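Local coordinates for probable phenazine-specific methyltransferase (Pseudomonas aeruginosa, PDB 2IP2), which transfers a methyl group from S-adenosyl-L-methionine to phenazine-1-carboxylate, giving 5-methylphenazine-1-carboxylate on the route to pyocyanin, at the interface of chains A and B. Sequence-based numbering; all coordinates share one arbitrary frame. Chains: chain A/B, Probable phenazine-specific methyltransferase.

Contact 1: the interface of chains A and B. Residues chain A 275, 280, 285, 288; chain B 63-64, 67.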
loop_
_atom_site.group_PDB
_atom_site.type_symbol
_atom_site.label_atom_id
_atom_site.label_comp_id
_atom_site.label_asym_id
_atom_site.label_seq_id
_atom_site.Cartn_x
_atom_site.Cartn_y
_atom_site.Cartn_z
ATOM N N ILE A 275 2.560 -18.212 -12.543
ATOM C CA ILE A 275 1.667 -18.372 -11.421
ATOM C C ILE A 275 1.505 -19.887 -11.147
ATOM O O ILE A 275 1.158 -20.644 -12.049
ATOM C CB ILE A 275 0.272 -17.714 -11.737
ATOM C CG1 ILE A 275 0.383 -16.292 -12.292
ATOM C CG2 ILE A 275 -0.643 -17.770 -10.563
ATOM C CD1 ILE A 275 0.984 -15.255 -11.333
ATOM N N PRO A 280 -1.080 -20.219 -5.413
ATOM C CA PRO A 280 -0.109 -19.222 -5.857
ATOM C C PRO A 280 0.398 -18.324 -4.719
ATOM O O PRO A 280 -0.366 -18.010 -3.760
ATOM C CB PRO A 280 -0.919 -18.371 -6.841
ATOM C CG PRO A 280 -2.340 -18.451 -6.341
ATOM C CD PRO A 280 -2.454 -19.895 -5.841
ATOM N N VAL A 285 0.593 -13.136 -7.827
ATOM C CA VAL A 285 -0.698 -12.764 -8.331
ATOM C C VAL A 285 -0.869 -11.225 -8.327
ATOM O O VAL A 285 -1.480 -10.673 -9.231
ATOM C CB VAL A 285 -1.874 -13.611 -7.740
ATOM C CG1 VAL A 285 -1.734 -15.057 -8.255
ATOM C CG2 VAL A 285 -1.932 -13.644 -6.201
ATOM N N ASP A 288 0.672 -10.195 -11.369
ATOM C CA ASP A 288 -0.199 -10.483 -12.513
ATOM C C ASP A 288 -1.231 -9.385 -12.779
ATOM O O ASP A 288 -1.434 -8.992 -13.936
ATOM C CB ASP A 288 -0.902 -11.798 -12.279
ATOM C CG ASP A 288 -1.902 -12.135 -13.408
ATOM O OD1 ASP A 288 -1.418 -12.399 -14.522
ATOM O OD2 ASP A 288 -3.147 -12.162 -13.147
ATOM N N ARG B 63 -8.404 -14.096 -7.794
ATOM C CA ARG B 63 -7.199 -14.834 -7.465
ATOM C C ARG B 63 -6.311 -14.027 -6.528
ATOM O O ARG B 63 -5.808 -14.565 -5.535
ATOM C CB ARG B 63 -6.409 -15.158 -8.736
ATOM C CG ARG B 63 -5.342 -16.192 -8.517
ATOM C CD ARG B 63 -4.746 -16.701 -9.858
ATOM N NE ARG B 63 -4.451 -15.654 -10.848
ATOM C CZ ARG B 63 -3.941 -15.908 -12.056
ATOM N NH1 ARG B 63 -3.680 -17.172 -12.431
ATOM N NH2 ARG B 63 -3.674 -14.929 -12.904
ATOM N N LEU B 64 -6.072 -12.767 -6.879
ATOM C CA LEU B 64 -5.245 -11.885 -5.998
ATOM C C LEU B 64 -5.856 -11.779 -4.575
ATOM O O LEU B 64 -5.191 -12.007 -3.536
ATOM C CB LEU B 64 -5.036 -10.485 -6.595
ATOM C CG LEU B 64 -4.235 -9.655 -5.556
ATOM C CD1 LEU B 64 -2.778 -10.038 -5.521
ATOM C CD2 LEU B 64 -4.367 -8.168 -5.746
ATOM N N ALA B 67 -5.761 -14.897 -2.485
ATOM C CA ALA B 67 -4.394 -15.192 -2.035
ATOM C C ALA B 67 -4.080 -14.374 -0.799
ATOM O O ALA B 67 -3.423 -14.869 0.073
ATOM C CB ALA B 67 -3.340 -14.953 -3.155
HETATM O O HOH W 1 -4.148 -12.819 -10.627
HETATM O O HOH W 2 -2.873 -14.071 -15.924
#
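A:Val285 and A:Asp288, three residues apart in helix 282-295, meet B:Arg63, B:Leu64 and B:Ala67 of helix 55-67, while A:Ile275 and A:Pro280, with extended backbone torsions, come from the loop that precedes the chain A helix. This is part of the homodimer interface of a class I-like methyltransferase, in which the N-terminal dimerisation domain of one subunit packs on the methyltransferase domain of the other. B:Arg63 carries the polar contact. Its chain starts with CG anti to the backbone N (chi1 -166°) and bends at chi3, which brings one guanidinium face under CG2 of A:Ile275, and its NH2 to A:Asp288. NH2 of B:Arg63 gives a salt-bridging hydrogen bond of 2.8 Å, bent to 137° at H, to the carboxylate OD2 of A:Asp288. The acceptor lies nearly in the guanidinium plane, but the donor comes from above the carboxylate, the two planes being 86° apart. Two waters also sit at the guanidinium edge. Water 1 contacts NE and NH2 and pairs with OD2 of A:Asp288 at 2.8 Å; water 2 links NH2 of B:Arg63 to OD1 of A:Asp288, with its oxygen 2.6 Å from that OD1. CG2 of A:Ile275 lies 3.6 Å from NH1 of B:Arg63. The apolar methyls of A:Val285 serve different residues: CG1 rests 3.8 Å from CD of B:Arg63, whereas CG2 is 3.6 Å from CB of B:Ala67. CD1 of B:Leu64 reaches the A:Val285 carbonyl carbon.

Contact 2: the interface of chains A and B. Residues chain A 21-22, 25, 70; chain B 12, 15-16.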
loop_
_atom_site.group_PDB
_atom_site.type_symbol
_atom_site.label_atom_id
_atom_site.label_comp_id
_atom_site.label_asym_id
_atom_site.label_seq_id
_atom_site.Cartn_x
_atom_site.Cartn_y
_atom_site.Cartn_z
ATOM N N LYS A 21 2.069 3.877 3.216
ATOM C CA LYS A 21 3.445 3.458 3.386
ATOM C C LYS A 21 4.175 3.534 2.038
ATOM O O LYS A 21 5.336 3.935 2.007
ATOM C CB LYS A 21 3.554 2.024 3.944
ATOM C CG LYS A 21 2.990 1.914 5.363
ATOM C CD LYS A 21 2.611 0.429 5.832
ATOM C CE LYS A 21 3.883 -0.423 5.750
ATOM N NZ LYS A 21 3.528 -1.853 6.007
ATOM N N SER A 22 3.548 3.049 0.962
ATOM C CA SER A 22 4.203 3.155 -0.379
ATOM C C SER A 22 4.546 4.608 -0.654
ATOM O O SER A 22 5.656 4.925 -1.115
ATOM C CB SER A 22 3.320 2.609 -1.503
ATOM O OG SER A 22 2.711 1.369 -1.155
ATOM N N VAL A 25 7.623 5.749 1.375
ATOM C CA VAL A 25 8.928 5.292 0.824
ATOM C C VAL A 25 9.233 6.065 -0.456
ATOM O O VAL A 25 10.393 6.451 -0.713
ATOM C CB VAL A 25 8.866 3.703 0.596
ATOM C CG1 VAL A 25 10.069 3.221 -0.260
ATOM C CG2 VAL A 25 8.833 3.043 1.933
ATOM N N ILE A 70 12.719 0.530 7.864
ATOM C CA ILE A 70 13.293 1.050 6.636
ATOM C C ILE A 70 14.553 1.830 6.912
ATOM O O ILE A 70 15.595 1.521 6.321
ATOM C CB ILE A 70 12.244 1.786 5.789
ATOM C CG1 ILE A 70 11.326 0.686 5.199
ATOM C CG2 ILE A 70 12.928 2.620 4.669
ATOM C CD1 ILE A 70 10.057 1.120 4.578
ATOM N N LEU B 12 11.004 -4.812 1.006
ATOM C CA LEU B 12 10.881 -3.549 0.348
ATOM C C LEU B 12 9.844 -3.603 -0.764
ATOM O O LEU B 12 9.091 -2.654 -0.976
ATOM C CB LEU B 12 12.215 -3.074 -0.222
ATOM C CG LEU B 12 12.113 -1.730 -0.948
ATOM C CD1 LEU B 12 11.561 -0.617 0.039
ATOM C CD2 LEU B 12 13.414 -1.355 -1.550
ATOM N N VAL B 15 6.368 -3.411 0.517
ATOM C CA VAL B 15 5.951 -2.069 0.973
ATOM C C VAL B 15 5.650 -1.207 -0.257
ATOM O O VAL B 15 4.655 -0.510 -0.281
ATOM C CB VAL B 15 7.054 -1.390 1.862
ATOM C CG1 VAL B 15 6.649 0.065 2.180
ATOM C CG2 VAL B 15 7.160 -2.130 3.138
ATOM N N VAL B 16 6.565 -1.218 -1.243
ATOM C CA VAL B 16 6.402 -0.456 -2.509
ATOM C C VAL B 16 5.080 -0.791 -3.234
ATOM O O VAL B 16 4.345 0.120 -3.669
ATOM C CB VAL B 16 7.636 -0.670 -3.434
ATOM C CG1 VAL B 16 7.387 -0.052 -4.886
ATOM C CG2 VAL B 16 8.957 -0.063 -2.741
#
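Helix 6-30 of chain A and helix 6-31 of chain B, the same N-terminal helix of the dimerisation domain in each subunit, pack against one another where B:Val15 meets A:Lys21, A:Ser22 and A:Val25. The pairing belongs to the homodimer interface typical of this O-methyltransferase family. B:Val15 gives the contact both an apolar and a polar half. Its CG1 stands anti to the backbone N (chi1 174°), a torsion that directs this methyl towards the chain A helix. There CG1 of B:Val15 packs 3.7 Å from CG2 of A:Val25, the two side chains crossing obliquely. CG1 of B:Val15 also lies 4.1 Å from CB of A:Lys21, so the lysine takes part here through the root of its side chain. CD1 of A:Ile70, from the loop after helix 55-67, approaches B:Val15 CG1 more distantly, at 4.3 Å. The other branch of A:Val25 serves a different neighbour: CG1 sits 4.1 Å from CD1 of B:Leu12, one turn earlier on the partner helix. The polar half uses the backbone of B:Val15. The hydroxyl OG of A:Ser22 is anti to its own carbonyl carbon (chi1 -44°), a setting that lets it donate to the carbonyl O of B:Val15 at 2.8 Å. The donor approaches nearly head-on, with a C=O...OG angle of 161°. A second, weak hydrogen bond runs from A:Ser22 OG to the carbonyl O of B:Val16, at 3.2 Å.

Contact 1 and contact 2 belong to one two-fold symmetric interface, their C-alpha centres about 21 Å apart, and they have no residue in common. Contact 2 joins dimerisation domains, whereas contact 1 joins a dimerisation domain to the partner's methyltransferase domain. Each contact recurs with the chains exchanged. Helix 55-67 of chain A, just before A:Ile70 of contact 2, takes part in the twin of contact 1, so the connection along the chain runs from contact 2 to that twin. They are consistent with a homodimer, as found in solution, in which a dimerisation domain touches both domains of the partner, and subunit pairing may also help to set the orientation of the catalytic domains.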